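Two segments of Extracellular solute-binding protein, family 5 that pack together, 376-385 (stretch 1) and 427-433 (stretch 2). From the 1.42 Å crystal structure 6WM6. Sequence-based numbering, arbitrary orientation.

Stretch 1, residues 376-385: DVEKAKGILS
Stretch 2 (427-433) GYIAPLG

Stretch 1 is the first part of an α-helix that runs from Val377 to Ser385 and continues beyond it, with phi and psi near -62° and -41° throughout. Asp376, at -101°/87°, stands just before it as the N-cap: with chi1 t, its OD1 accepts from Lys379 N at 3.1 Å, satisfying an amide that the first turn leaves without a backbone partner. The regular i to i+4 ladder then begins with Ala380 N to Asp376 O at 3.0 Å and Lys381 N to Val377 O at 2.8 Å. Stretch 2 enters as a helix begun earlier in the chain and tightens into a 3-10 segment, Ala430 to Leu432, marked by Leu432 N to Ile429 O at 3.0 Å and Gly433 N to Ala430 O at 2.9 Å. Gly433 leaves the segment at phi/psi 84°/18°, where a CB would jam against the preceding carbonyl oxygen; glycine suits this turn.

In register, Val377 CA lies 7.3 Å from Pro431 CA, and Lys381 CA lies 6.5 Å from Leu432 CA. No direct hydrogen bond crosses the interface, which buries a modest 266 Å² and rests largely on apolar packing.

Leu432 is its centre, with the largest covered area. Its CA-to-CB bond points sideways, but chi1 m and chi2 t bring the end of the side chain nearer the helix. There Leu432 CD2 meets Ala380 CB at 3.8 Å, Lys381 CG at 3.9 Å and Val377 CG1 at 4.3 Å. Val377, Ala380 and Leu384, spaced three and four residues apart, all point toward stretch 2, forming one apolar stripe. The small methyl of Ala380 lets the leucine come close to the helix, while Leu384, chi1 m and chi2 t, places CD1 4.2 Å from Leu432 CB. Val377, chi1 t, sets CG1 4.1 Å from Pro431 CB, so the compact proline ring extends the apolar surface.

Lys381 closes the margin. Its CB starts sideways, but chi1 m followed by three t torsions extends the chain alongside the Pro431 carbonyl, with Lys381 CE 3.5 Å from Pro431 O. Lys381 CG packs on Leu432 CD2, while the ammonium lies at the polar edge. There a water bridges the stretches, accepting from Lys381 NZ at 2.7 Å and donating to Pro431 O at 2.7 Å. A long salt bridge, Lys381 NZ to Glu378 OE2 at 3.8 Å, also engages the ammonium; Glu378 is m at both chi1 and chi2.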

# COMPACT_ATOMS: atom_id res chain seq x y z
N ASP A 376 -24.35 18.96 -5.65
CA ASP A 376 -25.64 19.60 -5.33
C ASP A 376 -25.36 20.94 -4.67
O ASP A 376 -25.30 21.06 -3.44
CB ASP A 376 -26.44 18.67 -4.42
CG ASP A 376 -27.89 19.12 -4.27
OD1 ASP A 376 -28.20 20.30 -4.58
OD2 ASP A 376 -28.70 18.28 -3.83
N VAL A 377 -25.19 21.97 -5.51
CA VAL A 377 -24.82 23.29 -5.02
C VAL A 377 -25.92 23.88 -4.13
O VAL A 377 -25.63 24.50 -3.10
CB VAL A 377 -24.48 24.22 -6.20
CG1 VAL A 377 -24.40 25.67 -5.73
CG2 VAL A 377 -23.18 23.79 -6.83
N GLU A 378 -27.18 23.71 -4.52
CA GLU A 378 -28.25 24.29 -3.72
C GLU A 378 -28.32 23.66 -2.33
O GLU A 378 -28.52 24.35 -1.33
CB GLU A 378 -29.59 24.21 -4.45
CG GLU A 378 -29.66 25.13 -5.68
CD GLU A 378 -29.27 26.57 -5.37
OE1 GLU A 378 -29.76 27.12 -4.36
OE2 GLU A 378 -28.45 27.14 -6.13
N LYS A 379 -28.09 22.34 -2.24
CA LYS A 379 -28.04 21.72 -0.92
C LYS A 379 -26.84 22.22 -0.13
O LYS A 379 -26.95 22.50 1.07
CB LYS A 379 -28.02 20.19 -1.06
CG LYS A 379 -28.02 19.46 0.26
CD LYS A 379 -28.09 17.95 0.08
CE LYS A 379 -28.66 17.25 1.30
NZ LYS A 379 -27.80 17.41 2.51
N ALA A 380 -25.67 22.33 -0.79
CA ALA A 380 -24.49 22.84 -0.12
C ALA A 380 -24.71 24.25 0.41
O ALA A 380 -24.32 24.58 1.54
CB ALA A 380 -23.31 22.81 -1.09
N LYS A 381 -25.34 25.12 -0.40
CA LYS A 381 -25.63 26.47 0.06
C LYS A 381 -26.57 26.44 1.25
O LYS A 381 -26.43 27.25 2.17
CB LYS A 381 -26.24 27.29 -1.08
CG LYS A 381 -25.25 27.76 -2.12
CD LYS A 381 -25.99 28.52 -3.23
CE LYS A 381 -25.03 29.12 -4.25
NZ LYS A 381 -25.79 29.77 -5.35
N GLY A 382 -27.53 25.51 1.25
CA GLY A 382 -28.42 25.39 2.39
C GLY A 382 -27.69 25.00 3.66
O GLY A 382 -27.95 25.54 4.73
N ILE A 383 -26.76 24.05 3.56
CA ILE A 383 -25.94 23.67 4.71
C ILE A 383 -25.23 24.89 5.27
O ILE A 383 -25.17 25.10 6.48
CB ILE A 383 -24.95 22.56 4.31
CG1 ILE A 383 -25.73 21.27 3.98
CG2 ILE A 383 -23.96 22.30 5.41
CD1 ILE A 383 -24.89 20.21 3.26
N LEU A 384 -24.64 25.70 4.38
CA LEU A 384 -23.93 26.88 4.84
C LEU A 384 -24.88 27.89 5.48
O LEU A 384 -24.57 28.43 6.55
CB LEU A 384 -23.22 27.53 3.65
CG LEU A 384 -22.04 26.69 3.13
CD1 LEU A 384 -21.50 27.28 1.85
CD2 LEU A 384 -20.95 26.57 4.18
N SER A 385 -26.01 28.17 4.83
CA SER A 385 -26.96 29.13 5.38
C SER A 385 -27.44 28.69 6.76
O SER A 385 -27.55 29.51 7.68
CB SER A 385 -28.13 29.28 4.42
OG SER A 385 -29.11 30.17 4.96
N GLY A 427 -13.33 24.47 -9.05
CA GLY A 427 -14.49 24.92 -9.80
C GLY A 427 -15.82 24.52 -9.17
O GLY A 427 -16.78 25.29 -9.22
N TYR A 428 -15.88 23.33 -8.57
CA TYR A 428 -17.14 22.91 -7.96
C TYR A 428 -17.53 23.79 -6.77
O TYR A 428 -18.73 23.98 -6.51
CB TYR A 428 -17.06 21.47 -7.44
CG TYR A 428 -16.71 20.42 -8.47
CD1 TYR A 428 -17.16 20.50 -9.79
CD2 TYR A 428 -15.89 19.35 -8.13
CE1 TYR A 428 -16.81 19.54 -10.72
CE2 TYR A 428 -15.55 18.40 -9.04
CZ TYR A 428 -16.00 18.49 -10.34
OH TYR A 428 -15.63 17.53 -11.24
N ILE A 429 -16.56 24.30 -6.02
CA ILE A 429 -16.85 25.08 -4.82
C ILE A 429 -16.87 26.57 -5.06
O ILE A 429 -17.26 27.32 -4.15
CB ILE A 429 -15.93 24.71 -3.64
CG1 ILE A 429 -14.49 25.13 -3.90
CG2 ILE A 429 -16.02 23.21 -3.38
CD1 ILE A 429 -13.59 24.91 -2.70
N ALA A 430 -16.47 27.03 -6.24
CA ALA A 430 -16.51 28.46 -6.52
C ALA A 430 -17.91 29.03 -6.36
O ALA A 430 -18.03 30.16 -5.83
CB ALA A 430 -15.94 28.74 -7.91
N PRO A 431 -18.99 28.35 -6.76
CA PRO A 431 -20.34 28.90 -6.53
C PRO A 431 -20.71 29.08 -5.07
O PRO A 431 -21.67 29.80 -4.77
CB PRO A 431 -21.26 27.88 -7.22
CG PRO A 431 -20.39 27.21 -8.23
CD PRO A 431 -19.01 27.16 -7.64
N LEU A 432 -20.00 28.44 -4.14
CA LEU A 432 -20.23 28.67 -2.72
C LEU A 432 -19.57 29.94 -2.22
O LEU A 432 -19.73 30.28 -1.05
CB LEU A 432 -19.70 27.49 -1.91
CG LEU A 432 -20.23 26.11 -2.29
CD1 LEU A 432 -19.66 25.05 -1.33
CD2 LEU A 432 -21.75 26.07 -2.32
N GLY A 433 -18.86 30.66 -3.09
CA GLY A 433 -18.12 31.83 -2.65
C GLY A 433 -16.76 31.53 -2.08
O GLY A 433 -16.20 32.36 -1.35
O HOH W 1 -23.58 30.89 -6.35